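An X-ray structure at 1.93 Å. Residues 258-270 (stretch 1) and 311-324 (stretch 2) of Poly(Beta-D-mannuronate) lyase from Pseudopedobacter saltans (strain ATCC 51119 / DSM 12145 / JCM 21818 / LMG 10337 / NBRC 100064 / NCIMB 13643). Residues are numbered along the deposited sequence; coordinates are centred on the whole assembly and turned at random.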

# COMPACT_ATOMS: atom_id res chain seq x y z
N ILE A 258 -3.91 10.81 4.44
CA ILE A 258 -3.99 10.38 3.06
C ILE A 258 -3.36 11.45 2.17
O ILE A 258 -3.55 12.65 2.39
CB ILE A 258 -5.46 10.09 2.67
CG1 ILE A 258 -5.99 8.94 3.54
CG2 ILE A 258 -5.61 9.77 1.20
CD1 ILE A 258 -7.52 8.86 3.64
N ARG A 259 -2.59 11.00 1.17
CA ARG A 259 -1.92 11.91 0.25
C ARG A 259 -2.03 11.38 -1.18
O ARG A 259 -1.75 10.20 -1.43
CB ARG A 259 -0.46 12.09 0.63
CG ARG A 259 0.39 12.63 -0.49
CD ARG A 259 1.63 13.31 0.03
NE ARG A 259 2.72 12.40 0.38
CZ ARG A 259 3.65 11.94 -0.47
NH1 ARG A 259 3.59 12.24 -1.77
NH2 ARG A 259 4.63 11.16 -0.02
N LEU A 260 -2.43 12.25 -2.12
CA LEU A 260 -2.66 11.84 -3.49
C LEU A 260 -1.95 12.75 -4.48
O LEU A 260 -1.93 13.97 -4.31
CB LEU A 260 -4.16 11.86 -3.88
CG LEU A 260 -5.10 10.71 -3.53
CD1 LEU A 260 -4.63 9.40 -4.19
CD2 LEU A 260 -5.28 10.57 -2.05
N ALA A 261 -1.42 12.14 -5.54
CA ALA A 261 -1.23 12.79 -6.83
C ALA A 261 -2.10 12.09 -7.87
O ALA A 261 -2.40 10.90 -7.73
CB ALA A 261 0.24 12.74 -7.28
N GLY A 262 -2.53 12.82 -8.90
CA GLY A 262 -3.20 12.20 -10.03
C GLY A 262 -4.70 12.45 -10.05
O GLY A 262 -5.28 13.11 -9.18
N GLN A 263 -5.34 11.90 -11.08
CA GLN A 263 -6.69 12.30 -11.41
C GLN A 263 -7.68 11.16 -11.18
O GLN A 263 -7.32 9.98 -11.24
CB GLN A 263 -6.79 12.80 -12.86
CG GLN A 263 -6.57 11.73 -13.92
CD GLN A 263 -6.65 12.30 -15.34
OE1 GLN A 263 -5.73 12.98 -15.80
NE2 GLN A 263 -7.75 12.02 -16.03
N GLY A 264 -8.92 11.54 -10.90
CA GLY A 264 -10.02 10.61 -10.86
C GLY A 264 -10.13 9.77 -9.62
O GLY A 264 -10.89 8.78 -9.63
N HIS A 265 -9.41 10.11 -8.55
CA HIS A 265 -9.44 9.32 -7.32
C HIS A 265 -10.77 9.45 -6.61
O HIS A 265 -11.48 10.45 -6.75
CB HIS A 265 -8.31 9.75 -6.38
CG HIS A 265 -6.95 9.63 -7.00
ND1 HIS A 265 -6.53 8.49 -7.65
CD2 HIS A 265 -5.94 10.53 -7.12
CE1 HIS A 265 -5.30 8.68 -8.10
NE2 HIS A 265 -4.92 9.91 -7.79
N HIS A 266 -11.11 8.41 -5.83
CA HIS A 266 -12.28 8.37 -4.96
C HIS A 266 -11.75 8.17 -3.55
O HIS A 266 -11.20 7.10 -3.24
CB HIS A 266 -13.24 7.24 -5.34
CG HIS A 266 -14.00 7.49 -6.60
ND1 HIS A 266 -14.91 6.58 -7.10
CD2 HIS A 266 -13.99 8.53 -7.46
CE1 HIS A 266 -15.43 7.06 -8.22
NE2 HIS A 266 -14.90 8.24 -8.46
N VAL A 267 -11.88 9.18 -2.71
CA VAL A 267 -11.36 9.14 -1.36
C VAL A 267 -12.54 9.45 -0.46
O VAL A 267 -12.90 10.61 -0.27
CB VAL A 267 -10.19 10.12 -1.14
CG1 VAL A 267 -9.80 10.16 0.31
CG2 VAL A 267 -9.01 9.69 -1.98
N VAL A 268 -13.19 8.40 0.07
CA VAL A 268 -14.51 8.51 0.69
C VAL A 268 -14.57 7.67 1.95
O VAL A 268 -14.00 6.57 2.01
CB VAL A 268 -15.63 8.09 -0.28
CG1 VAL A 268 -17.00 8.44 0.29
CG2 VAL A 268 -15.44 8.76 -1.65
N ASN A 269 -15.29 8.17 2.97
CA ASN A 269 -15.61 7.43 4.19
C ASN A 269 -14.38 6.99 4.97
O ASN A 269 -14.40 5.95 5.64
CB ASN A 269 -16.50 6.22 3.87
CG ASN A 269 -17.88 6.64 3.42
OD1 ASN A 269 -18.50 7.51 4.04
ND2 ASN A 269 -18.37 6.04 2.33
N ASN A 270 -13.31 7.79 4.94
CA ASN A 270 -12.13 7.54 5.76
C ASN A 270 -12.20 8.30 7.08
O ASN A 270 -12.63 9.45 7.13
CB ASN A 270 -10.85 7.92 5.00
CG ASN A 270 -10.73 7.16 3.67
OD1 ASN A 270 -10.47 5.96 3.67
ND2 ASN A 270 -10.97 7.84 2.56
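Stretch 2, residues 311-324: RYGHVKDGLYVNNT

How does stretch 2 lie on stretch 1? Stretch 2 is mostly loop, but about 319-321 it forms a weakly bonded strand that runs parallel to strand 266-268; their axes approach to 4.8 Å at an angle of 4°. H266 sits beside L319, with H265 O accepting from L319 N at 2.7 Å and L319 O from V267 N at 2.7 Å.

Which bumps fill which hollows along this pairing? V267 and Y320 share one face, where V267 CB meets Y320 CD1 at 3.5 Å. The Y320 ring then reaches back along stretch 1, its edge against L260 and Y320 OH 3.6 Å from H265 CD2. On the other face, V268 CG2 packs 4.0 Å from L319 CD2.

Why can the chains come so close around G262? G313 has no side chain to hold the chains apart, and its CA lies 4.3 Å from G262 CA; a CB on G313 would fall a tight 3.3 Å from G262 CA. G262 is a glycine for another reason: a CB there would point away from stretch 2 and be jammed against the carbonyl O of A261. Beside them, V315 CG2 nestles 3.7 Å from A261 CA. Water 2 fills a remaining gap, donating to G262 O and K316 O and accepting from Y320 OH.

What locks the far end? The side chain of N323 turns into stretch 1: its ND2 donates to V267 O at 2.8 Å, while its OD1 accepts from N270 ND2 at 2.8 Å and N270 N at 2.9 Å.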

# COMPACT_ATOMS: atom_id res chain seq x y z
N ARG A 311 6.77 14.68 -12.72
CA ARG A 311 7.22 14.19 -11.42
C ARG A 311 6.03 13.80 -10.54
O ARG A 311 6.07 12.79 -9.84
CB ARG A 311 8.07 15.25 -10.72
CG ARG A 311 9.54 15.30 -11.23
CD ARG A 311 10.19 16.62 -10.83
NE ARG A 311 11.62 16.59 -11.13
CZ ARG A 311 12.15 16.97 -12.29
NH1 ARG A 311 11.37 17.45 -13.25
NH2 ARG A 311 13.46 16.88 -12.48
N TYR A 312 4.96 14.61 -10.57
CA TYR A 312 3.70 14.34 -9.86
C TYR A 312 2.53 14.63 -10.80
O TYR A 312 2.52 15.66 -11.47
CB TYR A 312 3.58 15.19 -8.58
CG TYR A 312 4.56 14.78 -7.49
CD1 TYR A 312 5.86 15.27 -7.49
CD2 TYR A 312 4.19 13.87 -6.50
CE1 TYR A 312 6.78 14.87 -6.54
CE2 TYR A 312 5.10 13.48 -5.52
CZ TYR A 312 6.40 13.99 -5.55
OH TYR A 312 7.33 13.64 -4.60
N GLY A 313 1.55 13.72 -10.85
CA GLY A 313 0.35 13.97 -11.64
C GLY A 313 -0.54 15.06 -11.05
O GLY A 313 -0.77 15.11 -9.84
N HIS A 314 -1.05 15.93 -11.92
CA HIS A 314 -2.01 16.95 -11.54
C HIS A 314 -3.21 16.30 -10.85
O HIS A 314 -3.74 15.30 -11.33
CB HIS A 314 -2.45 17.68 -12.82
CG HIS A 314 -3.15 18.99 -12.58
ND1 HIS A 314 -3.63 19.76 -13.62
CD2 HIS A 314 -3.42 19.67 -11.44
CE1 HIS A 314 -4.17 20.86 -13.13
NE2 HIS A 314 -4.06 20.83 -11.81
N VAL A 315 -3.61 16.83 -9.69
CA VAL A 315 -4.76 16.28 -8.96
C VAL A 315 -6.01 16.97 -9.49
O VAL A 315 -6.32 18.12 -9.14
CB VAL A 315 -4.62 16.45 -7.44
CG1 VAL A 315 -5.84 15.83 -6.74
CG2 VAL A 315 -3.36 15.77 -6.91
N LYS A 316 -6.77 16.26 -10.30
CA LYS A 316 -8.00 16.81 -10.82
C LYS A 316 -9.08 15.74 -10.87
O LYS A 316 -8.80 14.54 -10.82
CB LYS A 316 -7.80 17.42 -12.21
CG LYS A 316 -7.28 16.45 -13.25
CD LYS A 316 -6.78 17.20 -14.48
CE LYS A 316 -6.71 16.27 -15.68
NZ LYS A 316 -6.29 16.99 -16.93
N ASP A 317 -10.32 16.20 -10.91
CA ASP A 317 -11.46 15.37 -11.27
C ASP A 317 -11.73 14.31 -10.20
O ASP A 317 -12.34 13.28 -10.49
CB ASP A 317 -11.21 14.66 -12.61
CG ASP A 317 -11.06 15.64 -13.76
OD1 ASP A 317 -11.58 16.77 -13.70
OD2 ASP A 317 -10.46 15.22 -14.78
N GLY A 318 -11.23 14.51 -8.97
CA GLY A 318 -11.36 13.50 -7.94
C GLY A 318 -12.56 13.74 -7.03
O GLY A 318 -13.15 14.81 -7.02
N LEU A 319 -12.89 12.71 -6.25
CA LEU A 319 -13.98 12.77 -5.27
C LEU A 319 -13.38 12.61 -3.88
O LEU A 319 -12.85 11.55 -3.55
CB LEU A 319 -15.02 11.68 -5.54
CG LEU A 319 -16.37 11.82 -4.84
CD1 LEU A 319 -17.21 12.93 -5.48
CD2 LEU A 319 -17.12 10.48 -4.87
N TYR A 320 -13.47 13.66 -3.07
CA TYR A 320 -12.88 13.69 -1.72
C TYR A 320 -14.00 14.05 -0.74
O TYR A 320 -14.07 15.20 -0.31
CB TYR A 320 -11.70 14.70 -1.67
CG TYR A 320 -10.61 14.34 -2.66
CD1 TYR A 320 -9.65 13.38 -2.34
CD2 TYR A 320 -10.55 14.92 -3.92
CE1 TYR A 320 -8.65 13.03 -3.25
CE2 TYR A 320 -9.55 14.57 -4.85
CZ TYR A 320 -8.61 13.61 -4.50
OH TYR A 320 -7.62 13.26 -5.40
N VAL A 321 -14.85 13.07 -0.38
CA VAL A 321 -16.15 13.33 0.23
C VAL A 321 -16.36 12.45 1.45
O VAL A 321 -15.85 11.33 1.52
CB VAL A 321 -17.31 13.11 -0.80
CG1 VAL A 321 -18.65 13.43 -0.19
CG2 VAL A 321 -17.13 14.02 -1.99
N ASN A 322 -17.11 12.98 2.43
CA ASN A 322 -17.57 12.19 3.57
C ASN A 322 -16.42 11.54 4.33
O ASN A 322 -16.51 10.38 4.74
CB ASN A 322 -18.57 11.13 3.15
CG ASN A 322 -19.88 11.72 2.73
OD1 ASN A 322 -20.30 11.59 1.58
ND2 ASN A 322 -20.55 12.39 3.66
N ASN A 323 -15.33 12.28 4.50
CA ASN A 323 -14.23 11.84 5.35
C ASN A 323 -14.24 12.62 6.66
O ASN A 323 -14.86 13.68 6.77
CB ASN A 323 -12.88 12.04 4.64
CG ASN A 323 -12.79 11.29 3.31
OD1 ASN A 323 -12.60 10.06 3.29
ND2 ASN A 323 -12.91 12.02 2.19
N THR A 324 -13.54 12.08 7.65
CA THR A 324 -13.40 12.74 8.94
C THR A 324 -11.92 12.84 9.29
O THR A 324 -11.21 11.83 9.25
CB THR A 324 -14.18 11.98 10.01
OG1 THR A 324 -15.57 11.98 9.64
CG2 THR A 324 -14.01 12.60 11.38
O HOH W 1 6.49 11.90 -2.59
O HOH W 2 -7.92 13.16 -8.20
O HOH W 3 -10.27 12.17 -14.76
O HOH W 4 -3.37 13.98 -13.91
O HOH W 5 -5.57 14.48 -18.18